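Local coordinates for protein putative ABC transporter subunit, substrate-binding component (Rhodopseudomonas palustris, PDB 4EVQ) that probably serves as the solute-binding component of an ABC transporter, capturing 4-hydroxybenzoate and related aromatic acids for uptake, at residues 88-93 with 111-116; 128-133 with 338-343; 19-24 with 35-40. All coordinates share one frame; numbering follows the deposited sequence. Where two conformers were deposited one is given.

How the contacts relate
From the N terminus, contact 3 comes first: segments 19-24 and 35-40, ten residues apart, pack strand 17-23 against helix 30-46. Contact 1 follows, joining the ends of strands 85-88 and 109-111 around the intervening helix 92-105. Contact 2 then closes by far the longest loop, of 204 residues, bringing 338-343 back beside edge strand 128-130. The three lie in series, neither nesting nor crossing. All adjoin one six-stranded sheet. Contact 1 is the middle member: V90 CG2 meets I36 CD1 of contact 3, whereas N113 O and V111 N probably bond to S132 OG and F129 O of contact 2. Contacts 2 and 3 do not touch; their centres are about 17 Å apart.

Contact 1: residues 88-93 with 111-116; sequences GTVHSG and VPNAGA. With PHB (p-hydroxybenzoic acid), chain H.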
loop_
_atom_site.group_PDB
_atom_site.type_symbol
_atom_site.label_atom_id
_atom_site.label_comp_id
_atom_site.label_asym_id
_atom_site.label_seq_id
_atom_site.Cartn_x
_atom_site.Cartn_y
_atom_site.Cartn_z
ATOM N N GLY A 88 -6.999 3.926 8.482
ATOM C CA GLY A 88 -5.752 3.277 8.889
ATOM C C GLY A 88 -5.754 1.865 8.378
ATOM O O GLY A 88 -6.769 1.367 7.859
ATOM N N THR A 89 -4.607 1.179 8.369
ATOM C CA THR A 89 -3.289 1.652 8.711
ATOM C C THR A 89 -2.278 1.089 7.701
ATOM O O THR A 89 -2.682 0.660 6.599
ATOM C CB THR A 89 -2.965 1.269 10.139
ATOM O OG1 THR A 89 -1.644 1.782 10.491
ATOM C CG2 THR A 89 -2.979 -0.232 10.357
ATOM N N VAL A 90 -0.996 1.080 8.036
ATOM C CA VAL A 90 0.068 0.544 7.182
ATOM C C VAL A 90 0.345 -0.918 7.323
ATOM O O VAL A 90 0.346 -1.639 6.333
ATOM C CB VAL A 90 1.374 1.353 7.414
ATOM C CG1 VAL A 90 2.583 0.711 6.734
ATOM C CG2 VAL A 90 1.197 2.795 6.903
ATOM N N HIS A 91 0.578 -1.377 8.539
ATOM C CA HIS A 91 1.007 -2.759 8.822
ATOM C C HIS A 91 -0.197 -3.706 8.833
ATOM O O HIS A 91 -1.183 -3.438 9.511
ATOM C CB HIS A 91 1.726 -2.726 10.181
ATOM C CG HIS A 91 2.324 -4.026 10.634
ATOM N ND1 HIS A 91 1.570 -5.094 11.073
ATOM C CD2 HIS A 91 3.613 -4.370 10.854
ATOM C CE1 HIS A 91 2.371 -6.053 11.502
ATOM N NE2 HIS A 91 3.619 -5.649 11.360
ATOM N N SER A 92 -0.121 -4.768 8.056
ATOM C CA SER A 92 -1.245 -5.674 7.892
ATOM C C SER A 92 -1.713 -6.327 9.161
ATOM O O SER A 92 -2.894 -6.596 9.302
ATOM C CB SER A 92 -0.908 -6.783 6.899
ATOM O OG SER A 92 -1.041 -6.382 5.559
ATOM N N GLY A 93 -0.809 -6.636 10.078
ATOM C CA GLY A 93 -1.232 -7.227 11.337
ATOM C C GLY A 93 -2.042 -6.244 12.190
ATOM O O GLY A 93 -3.056 -6.638 12.779
ATOM N N VAL A 111 -8.945 1.837 4.568
ATOM C CA VAL A 111 -7.580 1.312 4.728
ATOM C C VAL A 111 -6.725 1.906 3.635
ATOM O O VAL A 111 -6.944 1.624 2.462
ATOM C CB VAL A 111 -7.595 -0.202 4.650
ATOM C CG1 VAL A 111 -6.175 -0.771 4.754
ATOM C CG2 VAL A 111 -8.468 -0.796 5.712
ATOM N N PRO A 112 -5.712 2.700 3.999
ATOM C CA PRO A 112 -4.953 3.468 3.004
ATOM C C PRO A 112 -3.594 2.816 2.662
ATOM O O PRO A 112 -2.783 3.437 2.006
ATOM C CB PRO A 112 -4.731 4.807 3.715
ATOM C CG PRO A 112 -4.477 4.405 5.098
ATOM C CD PRO A 112 -5.404 3.222 5.336
ATOM N N ASN A 113 -3.336 1.642 3.203
ATOM C CA ASN A 113 -2.157 0.900 2.755
ATOM C C ASN A 113 -2.240 -0.612 3.005
ATOM O O ASN A 113 -2.137 -1.397 2.062
ATOM C CB ASN A 113 -0.837 1.372 3.409
ATOM C CG ASN A 113 0.347 0.633 2.808
ATOM O OD1 ASN A 113 0.685 0.865 1.646
ATOM N ND2 ASN A 113 0.898 -0.336 3.556
ATOM N N ALA A 114 -2.409 -1.035 4.256
ATOM C CA ALA A 114 -2.288 -2.450 4.617
ATOM C C ALA A 114 -2.921 -3.350 3.588
ATOM O O ALA A 114 -4.117 -3.230 3.294
ATOM C CB ALA A 114 -2.895 -2.730 5.989
ATOM N N GLY A 115 -2.159 -4.278 3.075
ATOM C CA GLY A 115 -2.602 -5.176 2.021
ATOM C C GLY A 115 -3.259 -6.435 2.456
ATOM O O GLY A 115 -3.646 -7.245 1.584
ATOM N N ALA A 116 -3.458 -6.623 3.751
ATOM C CA ALA A 116 -3.919 -7.911 4.269
ATOM C C ALA A 116 -5.042 -8.464 3.411
ATOM O O ALA A 116 -6.093 -7.822 3.250
ATOM C CB ALA A 116 -4.382 -7.743 5.720
HETATM C "C1'" PHB H . 1.617 -4.198 5.044
HETATM O "O1'" PHB H . 1.973 -4.586 6.181
HETATM O "O2'" PHB H . 0.470 -4.508 4.533
HETATM C C1 PHB H . 2.480 -3.344 4.202
HETATM C C2 PHB H . 3.453 -2.549 4.808
HETATM C C3 PHB H . 4.278 -1.759 4.023
HETATM C C4 PHB H . 4.144 -1.779 2.673
HETATM C C5 PHB H . 3.172 -2.541 2.052
HETATM C C6 PHB H . 2.366 -3.316 2.832
HETATM O O4 PHB H . 4.939 -1.022 1.894
#
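The carboxamide of N113 is wedged between V90 and the ligand: V90 O lies almost in the amide plane and accepts from N113 ND2 at 3.1 Å, while the same ND2 stands over a face of the p-hydroxybenzoate ring, 3.4 Å from its C6. H91, with G93 CA at the edge of its imidazole, stacks on Y161 beyond the contact. Both segments leave the carboxyl ends of parallel strands in the type I periplasmic binding protein fold, where such loops line the ligand pocket. CG of N113 is anti to the backbone N (chi1 -175°), and chi2 of 70° then turns the amide so that ND2 faces V90 O; Q292 holds the oxygen OD1. A cis peptide between G88 and T89 precedes a nearly straight bond from A114 N to T89 O (2.9 Å, 165° at the hydrogen). The ligand carboxylate bridges the segments. S92 N donates to O1' at 2.8 Å, and O2' is gripped by S92 OG and by G115 N. S92 opens helix 92-105, whose amino end would probably help to stabilise the negative charge. H91 is the N-cap of this helix, its ND1 accepting weakly from G93 N. Across the contact, the methyl CB of A116 rests against the serine hydroxyl, 3.6 Å from S92 OG, the atom that reaches within 2.6 Å of ligand O2'.

Contact 2: residues 128-133 with 338-343; sequences VFRTSF and AHNPVQ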
loop_
_atom_site.group_PDB
_atom_site.type_symbol
_atom_site.label_atom_id
_atom_site.label_comp_id
_atom_site.label_asym_id
_atom_site.label_seq_id
_atom_site.Cartn_x
_atom_site.Cartn_y
_atom_site.Cartn_z
ATOM N N VAL A 128 -16.241 -1.008 5.133
ATOM C CA VAL A 128 -14.781 -1.141 5.038
ATOM C C VAL A 128 -14.371 -1.049 3.601
ATOM O O VAL A 128 -14.844 -1.781 2.742
ATOM C CB VAL A 128 -14.352 -2.472 5.669
ATOM C CG1 VAL A 128 -12.830 -2.738 5.442
ATOM C CG2 VAL A 128 -14.644 -2.503 7.154
ATOM N N PHE A 129 -13.451 -0.116 3.331
ATOM C CA PHE A 129 -12.955 0.202 2.006
ATOM C C PHE A 129 -11.444 0.201 2.004
ATOM O O PHE A 129 -10.855 0.492 3.036
ATOM C CB PHE A 129 -13.470 1.590 1.598
ATOM C CG PHE A 129 -14.961 1.659 1.584
ATOM C CD1 PHE A 129 -15.639 1.311 0.469
ATOM C CD2 PHE A 129 -15.653 2.012 2.702
ATOM C CE1 PHE A 129 -17.028 1.311 0.461
ATOM C CE2 PHE A 129 -17.073 2.009 2.667
ATOM C CZ PHE A 129 -17.711 1.669 1.555
ATOM N N ARG A 130 -10.847 -0.037 0.866
ATOM C CA ARG A 130 -9.378 0.016 0.747
ATOM C C ARG A 130 -9.037 0.862 -0.459
ATOM O O ARG A 130 -9.589 0.671 -1.541
ATOM C CB ARG A 130 -8.808 -1.393 0.658
ATOM C CG ARG A 130 -7.305 -1.468 0.504
ATOM C CD ARG A 130 -6.674 -2.642 1.210
ATOM N NE ARG A 130 -7.160 -3.933 0.736
ATOM C CZ ARG A 130 -6.870 -5.085 1.336
ATOM N NH1 ARG A 130 -6.096 -5.075 2.417
ATOM N NH2 ARG A 130 -7.330 -6.245 0.861
ATOM N N THR A 131 -8.050 1.764 -0.298
ATOM C CA THR A 131 -7.578 2.575 -1.393
ATOM C C THR A 131 -6.187 2.152 -1.930
ATOM O O THR A 131 -5.659 2.818 -2.823
ATOM C CB THR A 131 -7.546 4.046 -1.086
ATOM O OG1 THR A 131 -6.639 4.294 0.002
ATOM C CG2 THR A 131 -8.932 4.604 -0.752
ATOM N N SER A 132 -5.675 1.057 -1.406
ATOM C CA SER A 132 -4.326 0.627 -1.741
ATOM C C SER A 132 -4.309 -0.557 -2.710
ATOM O O SER A 132 -4.337 -0.314 -3.890
ATOM C CB SER A 132 -3.570 0.401 -0.456
ATOM O OG SER A 132 -4.169 -0.600 0.334
ATOM N N PHE A 133 -4.291 -1.787 -2.200
ATOM C CA PHE A 133 -4.049 -3.021 -2.948
ATOM C C PHE A 133 -4.275 -4.170 -1.986
ATOM O O PHE A 133 -4.332 -3.963 -0.771
ATOM C CB PHE A 133 -2.614 -3.062 -3.525
ATOM C CG PHE A 133 -1.611 -3.057 -2.434
ATOM C CD1 PHE A 133 -1.273 -1.868 -1.825
ATOM C CD2 PHE A 133 -1.137 -4.236 -1.883
ATOM C CE1 PHE A 133 -0.496 -1.865 -0.694
ATOM C CE2 PHE A 133 -0.306 -4.203 -0.762
ATOM C CZ PHE A 133 -0.036 -3.024 -0.171
ATOM N N ALA A 338 -16.132 -6.150 -3.360
ATOM C CA ALA A 338 -15.569 -6.370 -2.025
ATOM C C ALA A 338 -14.836 -5.127 -1.473
ATOM O O ALA A 338 -14.308 -5.127 -0.352
ATOM C CB ALA A 338 -14.649 -7.562 -2.076
ATOM N N HIS A 339 -14.830 -4.078 -2.261
ATOM C CA HIS A 339 -14.300 -2.770 -1.887
ATOM C C HIS A 339 -12.785 -2.698 -1.923
ATOM O O HIS A 339 -12.169 -1.949 -1.156
ATOM C CB HIS A 339 -14.770 -2.348 -0.496
ATOM C CG HIS A 339 -16.267 -2.240 -0.356
ATOM N ND1 HIS A 339 -16.834 -2.004 0.871
ATOM C CD2 HIS A 339 -17.289 -2.304 -1.247
ATOM C CE1 HIS A 339 -18.158 -1.950 0.740
ATOM N NE2 HIS A 339 -18.453 -2.133 -0.530
ATOM N N ASN A 340 -12.187 -3.427 -2.853
ATOM C CA ASN A 340 -10.743 -3.300 -3.111
ATOM C C ASN A 340 -10.566 -2.550 -4.421
ATOM O O ASN A 340 -11.393 -2.691 -5.345
ATOM C CB ASN A 340 -10.134 -4.691 -3.228
ATOM C CG ASN A 340 -8.656 -4.695 -2.987
ATOM O OD1 ASN A 340 -8.201 -4.209 -1.962
ATOM N ND2 ASN A 340 -7.912 -5.233 -3.919
ATOM N N PRO A 341 -9.477 -1.781 -4.622
ATOM C CA PRO A 341 -9.319 -1.117 -5.907
ATOM C C PRO A 341 -9.186 -2.074 -7.085
ATOM O O PRO A 341 -8.594 -3.138 -6.959
ATOM C CB PRO A 341 -8.022 -0.300 -5.753
ATOM C CG PRO A 341 -7.918 -0.109 -4.245
ATOM C CD PRO A 341 -8.399 -1.379 -3.677
ATOM N N VAL A 342 -9.758 -1.680 -8.220
ATOM C CA VAL A 342 -9.546 -2.357 -9.501
ATOM C C VAL A 342 -8.710 -1.413 -10.308
ATOM O O VAL A 342 -9.159 -0.300 -10.628
ATOM C CB VAL A 342 -10.908 -2.650 -10.153
ATOM C CG1 VAL A 342 -10.714 -3.303 -11.516
ATOM C CG2 VAL A 342 -11.683 -3.536 -9.218
ATOM N N GLN A 343 -7.467 -1.814 -10.607
ATOM C CA GLN A 343 -6.507 -0.875 -11.122
ATOM C C GLN A 343 -5.395 -1.593 -11.884
ATOM O O GLN A 343 -5.140 -2.764 -11.648
ATOM C CB GLN A 343 -5.918 -0.076 -9.950
ATOM C CG GLN A 343 -5.033 -0.956 -9.054
ATOM C CD GLN A 343 -4.687 -0.299 -7.728
ATOM O OE1 GLN A 343 -4.613 0.911 -7.645
ATOM N NE2 GLN A 343 -4.512 -1.102 -6.722
HETATM O O HOH W 1 -14.940 -4.626 2.527
#
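H339 ND1 donates to V128 O at 2.7 Å, with the oxygen in the imidazole plane but the nitrogen well above the carbonyl plane of V128. Two residues on, R130 N donates to H339 O. A third bond joins side chains: R130 NE meets N340 OD1 at 2.9 Å, nearly along the C=O axis, although the guanidinium and amide planes stand 76° apart. Bends at chi2 and chi3 (145° and 60°) bring NE to this point, and NH1 goes on to A114 O and A116 O, fixing the loop that lines the ligand pocket. Farther along, Q343 NE2 reaches S132 O at 2.9 Å with the donor in the carbonyl plane, and a water lies within hydrogen-bonding distance of V128 O and A338 O. The rings of F129 and H339 form an offset stack, centroids 4.3 Å apart and nearly parallel, with CE1 of F129 over the imidazole rim. An alanine in place of H339 would probably leave V128 O without its side-chain donor and open a gap beside the F129 ring. P341 packs its CD 3.2 Å from R130 O, a buried carbonyl oxygen with no hydrogen-bonding partner in the model. Strand 128-130 is the edge of one domain's sheet, and 338-343 runs beside it before strand 345-351 of the other sheet, consistent with the interdomain connections at the hinge of type I periplasmic binding proteins.

Contact 3: residues 19-24 with 35-40; sequences VGLLLP and AITRGL
Strand 19-23 and helix 35-40 run nearly antiparallel, their N-to-C directions 154° apart and their short axes approaching to 10.3 Å. The nearest backbone pair is L21 and T37, with CA atoms 8.2 Å apart, so the gap is bridged by side chains alone. This is a beta-alpha unit of the Rossmann-like domain: the first strand of the chain to enter the six-stranded sheet, followed by the helix that packs on one of its faces. Alternation along the strand directs L21 and L23 toward the helix, while L22 packs on helix 67-80. From the helix, I36, T37 and L40 answer. L21 and L40 reach toward each other tip to tip, CD2 of L21 lying 3.7 Å from CD2 of L40 in the conformer given; a second conformer was deposited for L40, so this distance is less certain than the others. F58 and I87, on the two neighbouring strands, also touch both leucines. At the other end, with CG anti to the carbonyl carbon (chi1 -70°), the branch point of L23 is held on the helix side, and both methyls meet I36: CD1 is 4.0 Å from I36 CG2, and CD2 is 4.1 Å from I36 CD1. T37 slides past L23 in the opposite direction, and its hydroxyl OG1 comes within 3.4 Å of L23 CD1. That hydroxyl is hydrogen-bonded to Y25 OH and to G33 O of its own helix, so a polar atom sits among methyl groups with its bonding needs met from elsewhere. Strand and helix are thus joined by dispersion and the burial of branched apolar side chains, which suggests that the fit of these side chains, more than directional bonding, governs their spacing here.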
loop_
_atom_site.group_PDB
_atom_site.type_symbol
_atom_site.label_atom_id
_atom_site.label_comp_id
_atom_site.label_asym_id
_atom_site.label_seq_id
_atom_site.Cartn_x
_atom_site.Cartn_y
_atom_site.Cartn_z
ATOM N N VAL A 19 -11.922 12.812 11.964
ATOM C CA VAL A 19 -11.357 11.721 11.175
ATOM C C VAL A 19 -10.224 11.120 12.001
ATOM O O VAL A 19 -9.194 11.772 12.259
ATOM C CB VAL A 19 -10.892 12.211 9.820
ATOM C CG1 VAL A 19 -10.275 11.036 9.044
ATOM C CG2 VAL A 19 -12.045 12.791 9.010
ATOM N N GLY A 20 -10.428 9.898 12.467
ATOM C CA GLY A 20 -9.408 9.206 13.209
ATOM C C GLY A 20 -8.399 8.584 12.287
ATOM O O GLY A 20 -8.802 7.883 11.368
ATOM N N LEU A 21 -7.128 8.858 12.508
ATOM C CA LEU A 21 -6.042 8.342 11.679
ATOM C C LEU A 21 -5.225 7.453 12.513
ATOM O O LEU A 21 -4.529 7.924 13.426
ATOM C CB LEU A 21 -5.139 9.417 11.118
ATOM C CG LEU A 21 -5.674 10.487 10.233
ATOM C CD1 LEU A 21 -4.504 11.268 9.590
ATOM C CD2 LEU A 21 -6.499 9.857 9.139
ATOM N N LEU A 22 -5.276 6.166 12.262
ATOM C CA LEU A 22 -4.438 5.198 12.947
ATOM C C LEU A 22 -3.330 4.807 11.996
ATOM O O LEU A 22 -3.578 4.115 10.998
ATOM C CB LEU A 22 -5.264 3.965 13.335
ATOM C CG LEU A 22 -4.543 2.873 14.127
ATOM C CD1 LEU A 22 -4.163 3.374 15.521
ATOM C CD2 LEU A 22 -5.343 1.555 14.228
ATOM N N LEU A 23 -2.134 5.281 12.265
ATOM C CA LEU A 23 -1.018 5.129 11.338
ATOM C C LEU A 23 0.250 5.033 12.117
ATOM O O LEU A 23 0.287 5.458 13.280
ATOM C CB LEU A 23 -0.937 6.315 10.357
ATOM C CG LEU A 23 -2.048 6.398 9.298
ATOM C CD1 LEU A 23 -1.976 7.747 8.617
ATOM C CD2 LEU A 23 -1.861 5.264 8.306
ATOM N N PRO A 24 1.318 4.519 11.483
ATOM C CA PRO A 24 2.625 4.523 12.147
ATOM C C PRO A 24 3.268 5.892 12.084
ATOM O O PRO A 24 3.744 6.296 11.031
ATOM C CB PRO A 24 3.413 3.477 11.384
ATOM C CG PRO A 24 2.802 3.480 10.005
ATOM C CD PRO A 24 1.346 3.789 10.202
ATOM N N ALA A 35 3.835 9.878 4.714
ATOM C CA ALA A 35 3.395 10.065 3.328
ATOM C C ALA A 35 1.867 9.983 3.171
ATOM O O ALA A 35 1.282 10.772 2.441
ATOM C CB ALA A 35 4.077 9.032 2.442
ATOM N N ILE A 36 1.259 9.021 3.834
ATOM C CA ILE A 36 -0.206 8.866 3.765
ATOM C C ILE A 36 -0.883 10.089 4.350
ATOM O O ILE A 36 -1.865 10.599 3.787
ATOM C CB ILE A 36 -0.641 7.575 4.500
ATOM C CG1 ILE A 36 -0.139 6.336 3.713
ATOM C CG2 ILE A 36 -2.155 7.534 4.675
ATOM C CD1 ILE A 36 -0.208 5.078 4.526
ATOM N N THR A 37 -0.398 10.536 5.504
ATOM C CA THR A 37 -0.987 11.705 6.141
ATOM C C THR A 37 -0.846 12.960 5.257
ATOM O O THR A 37 -1.807 13.759 5.105
ATOM C CB THR A 37 -0.330 11.936 7.505
ATOM O OG1 THR A 37 -0.520 10.776 8.328
ATOM C CG2 THR A 37 -0.938 13.127 8.240
ATOM N N ARG A 38 0.318 13.092 4.622
ATOM C CA ARG A 38 0.543 14.206 3.695
ATOM C C ARG A 38 -0.401 14.170 2.512
ATOM O O ARG A 38 -0.979 15.200 2.125
ATOM C CB ARG A 38 1.994 14.244 3.200
ATOM C CG ARG A 38 3.029 14.736 4.229
ATOM C CD ARG A 38 4.417 14.542 3.675
ATOM N NE ARG A 38 5.394 15.218 4.500
ATOM C CZ ARG A 38 6.689 15.289 4.219
ATOM N NH1 ARG A 38 7.200 14.610 3.192
ATOM N NH2 ARG A 38 7.490 16.032 5.010
ATOM N N GLY A 39 -0.564 12.999 1.928
ATOM C CA GLY A 39 -1.510 12.880 0.826
ATOM C C GLY A 39 -2.934 13.286 1.212
ATOM O O GLY A 39 -3.625 14.003 0.474
ATOM N N LEU A 40 -3.376 12.817 2.363
ATOM C CA LEU A 40 -4.725 13.122 2.827
ATOM C C LEU A 40 -4.881 14.612 3.176
ATOM O O LEU A 40 -5.881 15.256 2.816
ATOM C CB LEU A 40 -5.030 12.222 4.014
ATOM C CG LEU A 40 -6.387 12.392 4.668
ATOM C CD1 LEU A 40 -7.524 12.221 3.674
ATOM C CD2 LEU A 40 -6.454 11.365 5.764
#